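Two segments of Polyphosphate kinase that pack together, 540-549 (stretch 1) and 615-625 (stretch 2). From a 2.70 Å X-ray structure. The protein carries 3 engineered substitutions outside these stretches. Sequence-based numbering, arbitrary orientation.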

# COMPACT_ATOMS: atom_id res chain seq x y z
N LEU A 540 24.10 -13.68 -31.68
CA LEU A 540 24.03 -12.55 -30.78
C LEU A 540 22.94 -12.85 -29.78
O LEU A 540 21.77 -12.94 -30.14
CB LEU A 540 23.76 -11.26 -31.55
CG LEU A 540 23.81 -9.89 -30.86
CD1 LEU A 540 24.68 -9.84 -29.62
CD2 LEU A 540 24.25 -8.84 -31.85
N LEU A 541 23.34 -13.04 -28.52
CA LEU A 541 22.44 -13.54 -27.49
C LEU A 541 22.43 -12.65 -26.24
O LEU A 541 23.47 -12.43 -25.62
CB LEU A 541 22.88 -14.94 -27.09
CG LEU A 541 22.92 -16.09 -28.07
CD1 LEU A 541 23.54 -17.26 -27.34
CD2 LEU A 541 21.52 -16.45 -28.55
N LYS A 542 21.25 -12.13 -25.88
CA LYS A 542 21.13 -11.27 -24.70
C LYS A 542 20.13 -11.82 -23.71
O LYS A 542 18.99 -12.08 -24.06
CB LYS A 542 20.70 -9.88 -25.11
CG LYS A 542 20.41 -8.96 -23.93
CD LYS A 542 19.91 -7.60 -24.41
CE LYS A 542 19.60 -6.72 -23.26
NZ LYS A 542 20.88 -6.23 -22.74
N MSE A 543 20.57 -11.99 -22.46
CA MSE A 543 19.67 -12.42 -21.41
C MSE A 543 20.13 -12.01 -20.00
O MSE A 543 21.23 -11.49 -19.81
CB MSE A 543 19.50 -13.91 -21.47
CG MSE A 543 20.76 -14.69 -21.21
SE MSE A 543 20.63 -16.43 -22.06
CE MSE A 543 18.78 -16.33 -22.73
N ASN A 544 19.26 -12.23 -19.03
CA ASN A 544 19.56 -11.86 -17.66
C ASN A 544 20.48 -12.90 -17.07
O ASN A 544 21.36 -12.57 -16.27
CB ASN A 544 18.27 -11.74 -16.82
CG ASN A 544 17.40 -10.56 -17.24
OD1 ASN A 544 16.37 -10.74 -17.89
ND2 ASN A 544 17.80 -9.36 -16.86
N GLY A 545 20.32 -14.15 -17.48
CA GLY A 545 21.11 -15.23 -16.93
C GLY A 545 21.40 -16.38 -17.87
O GLY A 545 20.54 -16.78 -18.65
N LEU A 546 22.63 -16.89 -17.78
CA LEU A 546 23.05 -18.10 -18.46
C LEU A 546 23.74 -19.05 -17.46
O LEU A 546 24.78 -18.74 -16.88
CB LEU A 546 23.99 -17.77 -19.61
CG LEU A 546 24.53 -18.99 -20.37
CD1 LEU A 546 23.38 -19.81 -20.90
CD2 LEU A 546 25.46 -18.55 -21.49
N GLN A 547 23.14 -20.21 -17.27
CA GLN A 547 23.57 -21.09 -16.21
C GLN A 547 23.38 -22.56 -16.59
O GLN A 547 24.03 -23.44 -16.01
CB GLN A 547 22.79 -20.72 -14.93
CG GLN A 547 23.17 -21.44 -13.66
CD GLN A 547 22.35 -22.70 -13.43
OE1 GLN A 547 21.40 -22.98 -14.16
NE2 GLN A 547 22.72 -23.46 -12.41
N ASP A 548 22.52 -22.84 -17.57
CA ASP A 548 22.23 -24.22 -17.94
C ASP A 548 23.41 -24.94 -18.56
O ASP A 548 23.82 -24.61 -19.67
CB ASP A 548 21.04 -24.31 -18.89
CG ASP A 548 20.70 -25.75 -19.23
OD1 ASP A 548 20.09 -26.43 -18.38
OD2 ASP A 548 21.05 -26.21 -20.34
N LYS A 549 23.92 -25.96 -17.86
CA LYS A 549 25.08 -26.73 -18.31
C LYS A 549 24.98 -27.24 -19.74
O LYS A 549 25.98 -27.23 -20.46
CB LYS A 549 25.35 -27.92 -17.38
CG LYS A 549 26.14 -27.60 -16.13
CD LYS A 549 26.43 -28.88 -15.36
CE LYS A 549 26.78 -28.64 -13.91
NZ LYS A 549 25.60 -28.30 -13.05
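Stretch 2, residues 615-625: SADWMKRNLYN

Stretch 2 runs alongside the loop that follows strand 540-543, in the same direction: Asp-617 lies by Gly-545, Trp-618 by Leu-546 and Met-619 by Asp-548, with CA-CA distances of 5.3, 5.0 and 4.7 Å. From Ala-616 to Met-619 the chain is an irregular, largely extended loop, and a weakly bonded helix follows at about 620-624. Together the two stretches bury 646 Å².

Ser-615 makes no contact with stretch 1, and Ala-616 points its CB away, so the approach begins in earnest at Asp-617. Its carboxylate reaches back to the end of the strand, where Asp-617 OD1 accepts a hydrogen bond from Asn-544 N at 3.0 Å.

Trp-618 is the centre of the interface. Its backbone forms a single beta bridge with Leu-546: Trp-618 N donates to Gly-545 O (3.2 Å), and Trp-618 O accepts from Gln-547 N (3.0 Å) and also from Asp-548 N (3.1 Å). The indole lies against Leu-541 and Met-543, the strand side chains that point toward stretch 2. The selenomethionine Met-543 covers one face, its CE 3.5 Å from the centroid of the five-membered ring and almost on the ring normal, while Leu-541 CD1 comes within 3.7 Å of Trp-618 CZ3. Leu-546 CD1 sits at the ring edge, 3.8 Å from Trp-618 CB.

Met-619, also selenomethionine, starts away from stretch 1, but its end folds back and places Met-619 CE 3.8 Å from Gly-545 CA. An ideal CB on Gly-545 would lie 2.3 Å from Met-619 CE, a clash, so the close fit depends on the bare glycine.

At Lys-620 the backbone N donates to Gln-547 OE1 (3.1 Å), tying the turn to the loop. Arg-621 and Asn-622 make no contact with stretch 1, but Asn-622 ND2 donates to Asp-617 O (2.9 Å), linking the helix to the extended part. Leu-623 and Tyr-624 then point toward stretch 1 and meet Asp-548: Leu-623 CD1 lies 3.7 Å from Asp-548 CG, and the edge of the tyrosine ring meets the carboxylate, with Tyr-624 CE2 3.6 Å from Asp-548 OD1. Asn-625 is out of reach.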

# COMPACT_ATOMS: atom_id res chain seq x y z
N SER A 615 10.74 -14.80 -23.05
CA SER A 615 10.41 -14.64 -21.64
C SER A 615 11.43 -15.35 -20.76
O SER A 615 11.54 -15.07 -19.58
CB SER A 615 9.02 -15.21 -21.35
OG SER A 615 9.03 -16.62 -21.43
N ALA A 616 12.19 -16.27 -21.35
CA ALA A 616 13.13 -17.08 -20.60
C ALA A 616 14.59 -16.64 -20.71
O ALA A 616 15.03 -16.23 -21.78
CB ALA A 616 13.02 -18.54 -21.02
N ASP A 617 15.30 -16.71 -19.59
CA ASP A 617 16.76 -16.80 -19.59
C ASP A 617 17.07 -18.28 -19.72
O ASP A 617 16.18 -19.11 -19.61
CB ASP A 617 17.33 -16.33 -18.26
CG ASP A 617 16.83 -14.98 -17.86
OD1 ASP A 617 16.93 -14.05 -18.68
OD2 ASP A 617 16.33 -14.85 -16.73
N TRP A 618 18.33 -18.63 -19.94
CA TRP A 618 18.69 -20.03 -20.04
C TRP A 618 19.28 -20.53 -18.72
O TRP A 618 20.49 -20.73 -18.59
CB TRP A 618 19.66 -20.27 -21.19
CG TRP A 618 19.11 -19.96 -22.54
CD1 TRP A 618 17.79 -19.78 -22.87
CD2 TRP A 618 19.85 -19.82 -23.76
NE1 TRP A 618 17.68 -19.52 -24.22
CE2 TRP A 618 18.93 -19.54 -24.78
CE3 TRP A 618 21.21 -19.90 -24.07
CZ2 TRP A 618 19.32 -19.35 -26.10
CZ3 TRP A 618 21.60 -19.70 -25.39
CH2 TRP A 618 20.66 -19.43 -26.38
N MSE A 619 18.40 -20.69 -17.74
CA MSE A 619 18.78 -21.32 -16.49
C MSE A 619 18.43 -22.79 -16.60
O MSE A 619 17.92 -23.23 -17.64
CB MSE A 619 17.99 -20.70 -15.35
CG MSE A 619 17.88 -19.20 -15.39
SE MSE A 619 19.55 -18.24 -15.06
CE MSE A 619 18.78 -16.59 -14.31
N LYS A 620 18.69 -23.57 -15.55
CA LYS A 620 18.20 -24.95 -15.48
C LYS A 620 16.68 -24.93 -15.33
O LYS A 620 15.98 -25.50 -16.16
CB LYS A 620 18.83 -25.67 -14.29
CG LYS A 620 18.42 -27.12 -14.13
CD LYS A 620 19.56 -28.06 -14.51
CE LYS A 620 19.92 -29.00 -13.34
NZ LYS A 620 18.72 -29.61 -12.69
N ARG A 621 16.18 -24.25 -14.29
CA ARG A 621 14.74 -24.14 -14.03
C ARG A 621 13.90 -23.50 -15.16
O ARG A 621 12.72 -23.81 -15.30
CB ARG A 621 14.46 -23.44 -12.68
CG ARG A 621 14.27 -24.43 -11.50
CD ARG A 621 13.74 -23.76 -10.22
NE ARG A 621 12.28 -23.60 -10.18
CZ ARG A 621 11.46 -24.33 -9.42
NH1 ARG A 621 11.93 -25.28 -8.62
NH2 ARG A 621 10.15 -24.10 -9.44
N ASN A 622 14.51 -22.63 -15.96
CA ASN A 622 13.79 -21.95 -17.04
C ASN A 622 13.40 -22.85 -18.22
O ASN A 622 12.26 -22.81 -18.67
CB ASN A 622 14.60 -20.76 -17.54
CG ASN A 622 14.62 -19.61 -16.56
OD1 ASN A 622 14.31 -19.78 -15.38
ND2 ASN A 622 14.99 -18.44 -17.03
N LEU A 623 14.35 -23.65 -18.71
CA LEU A 623 14.12 -24.47 -19.90
C LEU A 623 13.38 -25.78 -19.62
O LEU A 623 13.02 -26.50 -20.55
CB LEU A 623 15.44 -24.78 -20.61
CG LEU A 623 16.40 -23.64 -20.98
CD1 LEU A 623 17.85 -24.09 -20.86
CD2 LEU A 623 16.13 -23.10 -22.36
N TYR A 624 13.15 -26.10 -18.34
CA TYR A 624 12.55 -27.38 -17.96
C TYR A 624 11.35 -27.33 -17.01
O TYR A 624 10.38 -28.06 -17.19
CB TYR A 624 13.63 -28.32 -17.42
CG TYR A 624 14.77 -28.57 -18.38
CD1 TYR A 624 14.58 -29.31 -19.55
CD2 TYR A 624 16.04 -28.06 -18.13
CE1 TYR A 624 15.63 -29.54 -20.44
CE2 TYR A 624 17.10 -28.28 -19.01
CZ TYR A 624 16.89 -29.02 -20.16
OH TYR A 624 17.93 -29.25 -21.03
N ASN A 625 11.42 -26.47 -15.99
CA ASN A 625 10.36 -26.38 -14.98
C ASN A 625 9.18 -25.48 -15.35
O ASN A 625 8.02 -25.83 -15.11
CB ASN A 625 10.93 -25.93 -13.64
CG ASN A 625 11.97 -26.88 -13.10
OD1 ASN A 625 12.68 -27.53 -13.87
ND2 ASN A 625 12.06 -26.98 -11.78